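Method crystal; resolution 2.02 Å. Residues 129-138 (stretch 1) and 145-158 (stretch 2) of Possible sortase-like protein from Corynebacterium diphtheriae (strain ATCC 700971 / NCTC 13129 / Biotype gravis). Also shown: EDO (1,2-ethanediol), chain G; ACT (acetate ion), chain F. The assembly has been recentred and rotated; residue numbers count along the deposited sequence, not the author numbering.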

# COMPACT_ATOMS: atom_id res chain seq x y z
N SER A 129 -8.66 -15.16 12.44
CA SER A 129 -9.69 -14.38 13.13
C SER A 129 -9.52 -14.53 14.64
O SER A 129 -8.76 -15.38 15.11
CB SER A 129 -11.09 -14.82 12.72
OG SER A 129 -11.30 -16.17 13.09
N GLY A 130 -10.22 -13.68 15.40
CA GLY A 130 -10.23 -13.81 16.85
C GLY A 130 -8.86 -13.70 17.46
O GLY A 130 -8.06 -12.83 17.10
N GLN A 131 -8.55 -14.60 18.37
CA GLN A 131 -7.31 -14.55 19.13
C GLN A 131 -6.08 -14.61 18.25
O GLN A 131 -5.09 -13.91 18.49
CB GLN A 131 -7.27 -15.69 20.15
CG GLN A 131 -6.00 -15.70 21.00
CD GLN A 131 -5.97 -14.58 22.04
OE1 GLN A 131 -5.05 -13.75 22.06
NE2 GLN A 131 -6.97 -14.57 22.91
N GLN A 132 -6.10 -15.45 17.23
CA GLN A 132 -4.91 -15.59 16.41
C GLN A 132 -4.63 -14.33 15.61
O GLN A 132 -3.49 -13.94 15.43
CB GLN A 132 -5.03 -16.79 15.48
CG GLN A 132 -3.80 -17.00 14.62
CD GLN A 132 -3.95 -18.21 13.73
OE1 GLN A 132 -5.07 -18.62 13.41
NE2 GLN A 132 -2.83 -18.80 13.33
N ARG A 133 -5.70 -13.72 15.10
CA ARG A 133 -5.61 -12.46 14.35
C ARG A 133 -5.02 -11.36 15.23
O ARG A 133 -4.13 -10.60 14.80
CB ARG A 133 -7.01 -12.08 13.83
CG ARG A 133 -7.13 -10.78 13.05
CD ARG A 133 -8.48 -10.76 12.33
NE ARG A 133 -8.81 -9.47 11.74
CZ ARG A 133 -8.42 -9.06 10.53
NH1 ARG A 133 -7.65 -9.85 9.79
NH2 ARG A 133 -8.77 -7.85 10.07
N TYR A 134 -5.49 -11.31 16.47
CA TYR A 134 -5.02 -10.33 17.43
C TYR A 134 -3.54 -10.51 17.72
O TYR A 134 -2.75 -9.57 17.66
CB TYR A 134 -5.82 -10.45 18.73
CG TYR A 134 -5.41 -9.42 19.77
CD1 TYR A 134 -4.61 -9.77 20.85
CD2 TYR A 134 -5.82 -8.09 19.66
CE1 TYR A 134 -4.25 -8.84 21.80
CE2 TYR A 134 -5.46 -7.15 20.61
CZ TYR A 134 -4.67 -7.52 21.67
OH TYR A 134 -4.30 -6.60 22.63
N ASP A 135 -3.16 -11.74 18.04
CA ASP A 135 -1.77 -12.04 18.34
C ASP A 135 -0.87 -11.72 17.15
O ASP A 135 0.24 -11.24 17.33
CB ASP A 135 -1.62 -13.52 18.73
CG ASP A 135 -2.34 -13.86 20.02
OD1 ASP A 135 -2.54 -12.97 20.88
OD2 ASP A 135 -2.71 -15.05 20.17
N GLU A 136 -1.35 -11.99 15.95
CA GLU A 136 -0.54 -11.69 14.77
C GLU A 136 -0.40 -10.17 14.58
O GLU A 136 0.67 -9.66 14.22
CB GLU A 136 -1.12 -12.33 13.52
CG GLU A 136 -0.98 -13.85 13.51
CD GLU A 136 -1.67 -14.51 12.34
OE1 GLU A 136 -2.34 -13.80 11.56
OE2 GLU A 136 -1.56 -15.75 12.22
N ALA A 137 -1.49 -9.46 14.84
CA ALA A 137 -1.50 -8.02 14.68
C ALA A 137 -0.63 -7.36 15.74
O ALA A 137 0.04 -6.35 15.48
CB ALA A 137 -2.92 -7.50 14.73
N MET A 138 -0.61 -7.95 16.93
CA MET A 138 0.21 -7.43 18.03
C MET A 138 1.71 -7.51 17.75
O MET A 138 2.50 -6.91 18.46
CB MET A 138 -0.10 -8.18 19.33
CG MET A 138 -1.41 -7.75 19.97
SD MET A 138 -1.35 -6.03 20.46
CE MET A 138 0.16 -6.01 21.42
N GLN A 145 -4.54 -0.36 17.25
CA GLN A 145 -4.75 -0.93 15.92
C GLN A 145 -5.13 -2.41 15.98
O GLN A 145 -6.02 -2.86 15.27
CB GLN A 145 -3.51 -0.74 15.05
CG GLN A 145 -3.32 0.71 14.59
CD GLN A 145 -2.03 0.86 13.81
OE1 GLN A 145 -1.01 0.30 14.19
NE2 GLN A 145 -2.08 1.62 12.72
N ALA A 146 -4.44 -3.18 16.82
CA ALA A 146 -4.74 -4.60 16.93
C ALA A 146 -6.19 -4.84 17.32
O ALA A 146 -6.83 -5.79 16.82
CB ALA A 146 -3.81 -5.27 17.92
N GLU A 147 -6.73 -3.99 18.20
CA GLU A 147 -8.12 -4.15 18.62
C GLU A 147 -9.06 -3.83 17.48
O GLU A 147 -10.01 -4.57 17.26
CB GLU A 147 -8.46 -3.28 19.82
CG GLU A 147 -7.80 -3.77 21.09
CD GLU A 147 -8.20 -2.96 22.31
OE1 GLU A 147 -9.31 -2.37 22.31
OE2 GLU A 147 -7.40 -2.91 23.28
N ARG A 148 -8.79 -2.73 16.78
CA ARG A 148 -9.59 -2.38 15.60
C ARG A 148 -9.56 -3.46 14.51
O ARG A 148 -10.57 -3.74 13.88
CB ARG A 148 -9.11 -1.06 15.01
CG ARG A 148 -9.10 0.10 15.98
CD ARG A 148 -8.83 1.39 15.20
NE ARG A 148 -10.05 1.81 14.50
CZ ARG A 148 -10.14 2.85 13.68
NH1 ARG A 148 -11.31 3.15 13.14
NH2 ARG A 148 -9.08 3.59 13.39
N ILE A 149 -8.39 -4.05 14.30
CA ILE A 149 -8.24 -5.15 13.34
C ILE A 149 -9.00 -6.39 13.77
O ILE A 149 -9.55 -7.12 12.93
CB ILE A 149 -6.74 -5.49 13.13
CG1 ILE A 149 -6.03 -4.36 12.35
CG2 ILE A 149 -6.57 -6.87 12.45
CD1 ILE A 149 -4.50 -4.39 12.44
N THR A 150 -9.06 -6.63 15.07
CA THR A 150 -9.69 -7.86 15.55
C THR A 150 -11.21 -7.74 15.78
O THR A 150 -11.95 -8.64 15.41
CB THR A 150 -9.02 -8.35 16.84
OG1 THR A 150 -7.60 -8.39 16.65
CG2 THR A 150 -9.53 -9.78 17.23
N HIS A 151 -11.66 -6.62 16.35
CA HIS A 151 -13.05 -6.47 16.80
C HIS A 151 -13.71 -5.17 16.38
O HIS A 151 -14.85 -4.91 16.76
CB HIS A 151 -13.12 -6.53 18.33
CG HIS A 151 -12.58 -7.80 18.90
ND1 HIS A 151 -11.60 -7.81 19.87
CD2 HIS A 151 -12.88 -9.10 18.65
CE1 HIS A 151 -11.33 -9.07 20.19
NE2 HIS A 151 -12.09 -9.86 19.47
N GLY A 152 -12.98 -4.34 15.65
CA GLY A 152 -13.44 -3.00 15.34
C GLY A 152 -13.72 -2.78 13.88
O GLY A 152 -14.17 -3.68 13.16
N ASP A 153 -13.46 -1.56 13.42
CA ASP A 153 -13.81 -1.18 12.05
C ASP A 153 -13.06 -1.97 10.97
O ASP A 153 -13.47 -1.99 9.82
CB ASP A 153 -13.56 0.31 11.87
CG ASP A 153 -14.44 1.16 12.78
OD1 ASP A 153 -15.54 0.71 13.16
OD2 ASP A 153 -14.04 2.28 13.12
N TYR A 154 -11.97 -2.61 11.36
CA TYR A 154 -11.13 -3.34 10.41
C TYR A 154 -11.24 -4.86 10.62
O TYR A 154 -10.45 -5.64 10.09
CB TYR A 154 -9.68 -2.81 10.54
CG TYR A 154 -9.59 -1.39 9.99
CD1 TYR A 154 -9.90 -0.30 10.80
CD2 TYR A 154 -9.28 -1.15 8.65
CE1 TYR A 154 -9.86 1.01 10.30
CE2 TYR A 154 -9.24 0.16 8.14
CZ TYR A 154 -9.53 1.22 8.98
OH TYR A 154 -9.51 2.51 8.48
N GLU A 155 -12.23 -5.29 11.39
CA GLU A 155 -12.39 -6.72 11.67
C GLU A 155 -12.60 -7.54 10.39
O GLU A 155 -12.03 -8.62 10.23
CB GLU A 155 -13.56 -6.94 12.64
CG GLU A 155 -13.99 -8.42 12.71
CD GLU A 155 -15.02 -8.68 13.81
OE1 GLU A 155 -15.46 -7.70 14.48
OE2 GLU A 155 -15.36 -9.87 14.02
N HIS A 156 -13.37 -7.01 9.45
CA HIS A 156 -13.68 -7.72 8.20
C HIS A 156 -12.55 -7.66 7.14
O HIS A 156 -12.67 -8.25 6.08
CB HIS A 156 -14.96 -7.13 7.60
CG HIS A 156 -14.78 -5.74 7.08
ND1 HIS A 156 -14.74 -4.63 7.91
CD2 HIS A 156 -14.60 -5.27 5.82
CE1 HIS A 156 -14.55 -3.55 7.18
NE2 HIS A 156 -14.44 -3.91 5.92
N VAL A 157 -11.47 -6.94 7.42
CA VAL A 157 -10.48 -6.68 6.37
C VAL A 157 -9.37 -7.72 6.38
O VAL A 157 -8.54 -7.73 7.28
CB VAL A 157 -9.86 -5.27 6.50
CG1 VAL A 157 -8.86 -5.03 5.36
CG2 VAL A 157 -10.96 -4.19 6.51
N ASN A 158 -9.39 -8.60 5.39
CA ASN A 158 -8.39 -9.65 5.22
C ASN A 158 -7.13 -9.08 4.56
O ASN A 158 -7.23 -8.34 3.59
CB ASN A 158 -8.99 -10.79 4.36
CG ASN A 158 -8.24 -12.10 4.49
OD1 ASN A 158 -7.12 -12.16 5.00
ND2 ASN A 158 -8.87 -13.19 4.00
C1 EDO G . -14.38 2.37 16.42
O1 EDO G . -15.41 1.59 17.04
C2 EDO G . -13.01 1.70 16.55
O2 EDO G . -12.78 0.74 15.50
C ACT F . -12.76 -13.54 2.94
O ACT F . -12.65 -14.02 1.78
OXT ACT F . -11.75 -12.94 3.35
CH3 ACT F . -14.02 -13.70 3.76
O HOH W 1 -11.52 -11.27 14.29

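Two nearly antiparallel helices pack here through small apolar side chains at one end and, at the other, through a single buried arginine that gathers backbone carbonyls from the second helix and from the turns that follow it. The axes of helices 130-137 and 145-151 approach to 8.8 Å, with 152° between their directions, and alanines face each other at the close point of the register: Ala137 CA lies 5.2 Å from Ala146 CA, and Ala137 CB lies 4.0 Å from Ala146 CB. Around this pair, Ala146 CB also meets Met138 SD at 3.6 Å and Tyr134 CE2 at 3.7 Å, while Ile149 CD1 reaches Ala137 CB at 4.2 Å.

The principle illustrated is that one guanidinium can collect several backbone carbonyls at and beyond the end part of a helix. Arg133, extended with its first three chi angles all t, donates from NE to Ile149 O (2.7 Å) and from NH2 to Val157 O (2.8 Å). A weak bond from Arg133 NH2 to Tyr154 O, also 2.8 Å but at 129°, adds a third carbonyl; those of Tyr154 and Val157 lie near the guanidinium plane, where its N-H groups point. Glu155 O, by contrast, sits over one face, 3.4 Å from Arg133 NH2, and the angle is too poor for a hydrogen bond. Ile149 CG2 covers the opposite face. One side chain thus ties the first helix both to Ile149 in the second and to the two overlapping type I turns, Gly152 to Glu155 and Tyr154 to Val157.

Thr150 shows how a polar residue can sit in such an interface. Its OG1 donates to Ala146 O within its own helix (2.7 Å), and the same hydroxyl oxygen packs 3.3 Å from Tyr134 CA, at the edge of the tyrosine ring. Nearby, a water accepts from Gly130 N (3.0 Å) and donates to Thr150 O (2.9 Å), bridging the two backbones.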